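Local structure of transcriptional repressor of the blcABC operon (Agrobacterium tumefaciens, 3MQ0) at residues Y119-T124 / A234-S239. The protein represses the blcABC operon, probably by binding DNA through a helix-turn-helix domain, and is regulated via oligomerization. Sequence-based numbering, arbitrary orientation.
Sequences YTVTLT and AGIAIS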
loop_
_atom_site.group_PDB
_atom_site.type_symbol
_atom_site.label_atom_id
_atom_site.label_comp_id
_atom_site.label_asym_id
_atom_site.label_seq_id
_atom_site.Cartn_x
_atom_site.Cartn_y
_atom_site.Cartn_z
ATOM N N TYR B 119 5.711 17.244 -30.546
ATOM C CA TYR B 119 5.425 15.836 -30.840
ATOM C C TYR B 119 4.060 15.356 -30.392
ATOM O O TYR B 119 3.505 15.825 -29.392
ATOM C CB TYR B 119 6.491 14.926 -30.219
ATOM C CG TYR B 119 7.880 15.462 -30.422
ATOM C CD1 TYR B 119 8.480 15.418 -31.662
ATOM C CD2 TYR B 119 8.582 16.037 -29.372
ATOM C CE1 TYR B 119 9.746 15.921 -31.856
ATOM C CE2 TYR B 119 9.844 16.550 -29.560
ATOM C CZ TYR B 119 10.421 16.484 -30.800
ATOM O OH TYR B 119 11.682 17.000 -30.999
ATOM N N THR B 120 3.548 14.373 -31.123
ATOM C CA THR B 120 2.364 13.652 -30.687
ATOM C C THR B 120 2.790 12.693 -29.584
ATOM O O THR B 120 3.760 11.966 -29.737
ATOM C CB THR B 120 1.748 12.867 -31.843
ATOM O OG1 THR B 120 1.249 13.792 -32.823
ATOM C CG2 THR B 120 0.617 11.976 -31.346
ATOM N N VAL B 121 2.065 12.693 -28.469
ATOM C CA VAL B 121 2.445 11.859 -27.331
ATOM C C VAL B 121 1.310 10.916 -26.997
ATOM O O VAL B 121 0.154 11.348 -26.911
ATOM C CB VAL B 121 2.710 12.718 -26.081
ATOM C CG1 VAL B 121 3.340 11.866 -24.971
ATOM C CG2 VAL B 121 3.593 13.897 -26.432
ATOM N N THR B 122 1.625 9.635 -26.821
ATOM C CA THR B 122 0.597 8.642 -26.519
ATOM C C THR B 122 0.882 7.980 -25.188
ATOM O O THR B 122 2.018 7.955 -24.726
ATOM C CB THR B 122 0.538 7.545 -27.603
ATOM O OG1 THR B 122 1.850 6.993 -27.772
ATOM C CG2 THR B 122 0.097 8.132 -28.921
ATOM N N LEU B 123 -0.171 7.453 -24.579
ATOM C CA LEU B 123 -0.081 6.730 -23.317
ATOM C C LEU B 123 -0.833 5.430 -23.532
ATOM O O LEU B 123 -1.985 5.447 -23.977
ATOM C CB LEU B 123 -0.782 7.518 -22.218
ATOM C CG LEU B 123 -0.857 6.894 -20.816
ATOM C CD1 LEU B 123 0.533 6.882 -20.213
ATOM C CD2 LEU B 123 -1.852 7.675 -19.925
ATOM N N THR B 124 -0.194 4.310 -23.209
ATOM C CA THR B 124 -0.788 3.008 -23.465
ATOM C C THR B 124 -0.658 2.078 -22.282
ATOM O O THR B 124 0.165 2.296 -21.393
ATOM C CB THR B 124 -0.098 2.301 -24.634
ATOM O OG1 THR B 124 1.232 1.942 -24.238
ATOM C CG2 THR B 124 -0.058 3.193 -25.864
ATOM N N ALA B 234 2.319 1.275 -17.505
ATOM C CA ALA B 234 1.909 1.955 -18.723
ATOM C C ALA B 234 3.142 2.350 -19.514
ATOM O O ALA B 234 4.253 2.266 -19.013
ATOM C CB ALA B 234 1.068 3.194 -18.390
ATOM N N GLY B 235 2.931 2.772 -20.755
ATOM C CA GLY B 235 4.020 3.248 -21.596
ATOM C C GLY B 235 3.680 4.629 -22.122
ATOM O O GLY B 235 2.510 4.960 -22.328
ATOM N N ILE B 236 4.698 5.449 -22.323
ATOM C CA ILE B 236 4.516 6.732 -22.970
ATOM C C ILE B 236 5.417 6.775 -24.203
ATOM O O ILE B 236 6.541 6.245 -24.169
ATOM C CB ILE B 236 4.817 7.903 -22.015
ATOM C CG1 ILE B 236 4.574 9.236 -22.699
ATOM C CG2 ILE B 236 6.261 7.870 -21.493
ATOM C CD1 ILE B 236 4.775 10.435 -21.748
ATOM N N ALA B 237 4.936 7.371 -25.289
ATOM C CA ALA B 237 5.780 7.481 -26.486
ATOM C C ALA B 237 5.590 8.820 -27.162
ATOM O O ALA B 237 4.532 9.425 -27.073
ATOM C CB ALA B 237 5.459 6.347 -27.481
ATOM N N ILE B 238 6.614 9.269 -27.864
ATOM C CA ILE B 238 6.422 10.385 -28.767
ATOM C C ILE B 238 6.561 9.845 -30.178
ATOM O O ILE B 238 7.292 8.881 -30.415
ATOM C CB ILE B 238 7.420 11.522 -28.509
ATOM C CG1 ILE B 238 8.853 11.024 -28.673
ATOM C CG2 ILE B 238 7.213 12.106 -27.102
ATOM C CD1 ILE B 238 9.900 12.069 -28.278
ATOM N N SER B 239 5.868 10.460 -31.114
ATOM C CA SER B 239 5.895 10.127 -32.518
ATOM C C SER B 239 6.325 11.321 -33.368
ATOM O O SER B 239 5.916 12.382 -33.120
ATOM C CB SER B 239 4.504 9.725 -32.976
ATOM O OG SER B 239 4.120 8.563 -32.335
HETATM O O HOH W 1 3.079 8.801 -29.740
#
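Five backbone hydrogen bonds join segment 120-124 to segment 235-239 in an antiparallel ladder. Thr-122 and Ala-237 exchange two, the N of Thr-122 donating to the O of Ala-237 at 2.9 Å, nearly straight at the hydrogen (161°), and the N of Ala-237 returning the bond to the O of Thr-122. Thr-124 and Gly-235 form a second reciprocal pair, in which the N of Gly-235 approaches the O of Thr-124 from 27° above the carbonyl plane. At the far end the N of Ser-239 donates in the carbonyl plane to the O of Thr-120. The CA-H groups of the non-hydrogen-bonded pairs point at the same carbonyls, as Val-121 CA at Ala-237 O, 3.2 Å. The two strands are central neighbours in the six-stranded antiparallel sheet of the GAF-type IclR C-terminal domain, so the first strand of the sheet in chain order pairs with the last. Apolar packing covers the face turned to helix 102-110, where Phe-106 touches both Val-121 and Ile-236. These two side chains cross obliquely, CG1 of each anti to its own backbone N, and Val-121 CG1 meets Ile-236 CG1 at 3.7 Å. Val-121 CG2 instead lies alongside Ile-238 CG2, 4.1 Å away. On the other face a water donates to the O of Thr-120 and is hydrogen-bonded to Thr-122 OG1 (2.9 Å) and Ser-239 OG (2.8 Å), bridging the strands. Thr-124 OG1, on the same face, is hydrogen-bonded to Thr-160 OG1.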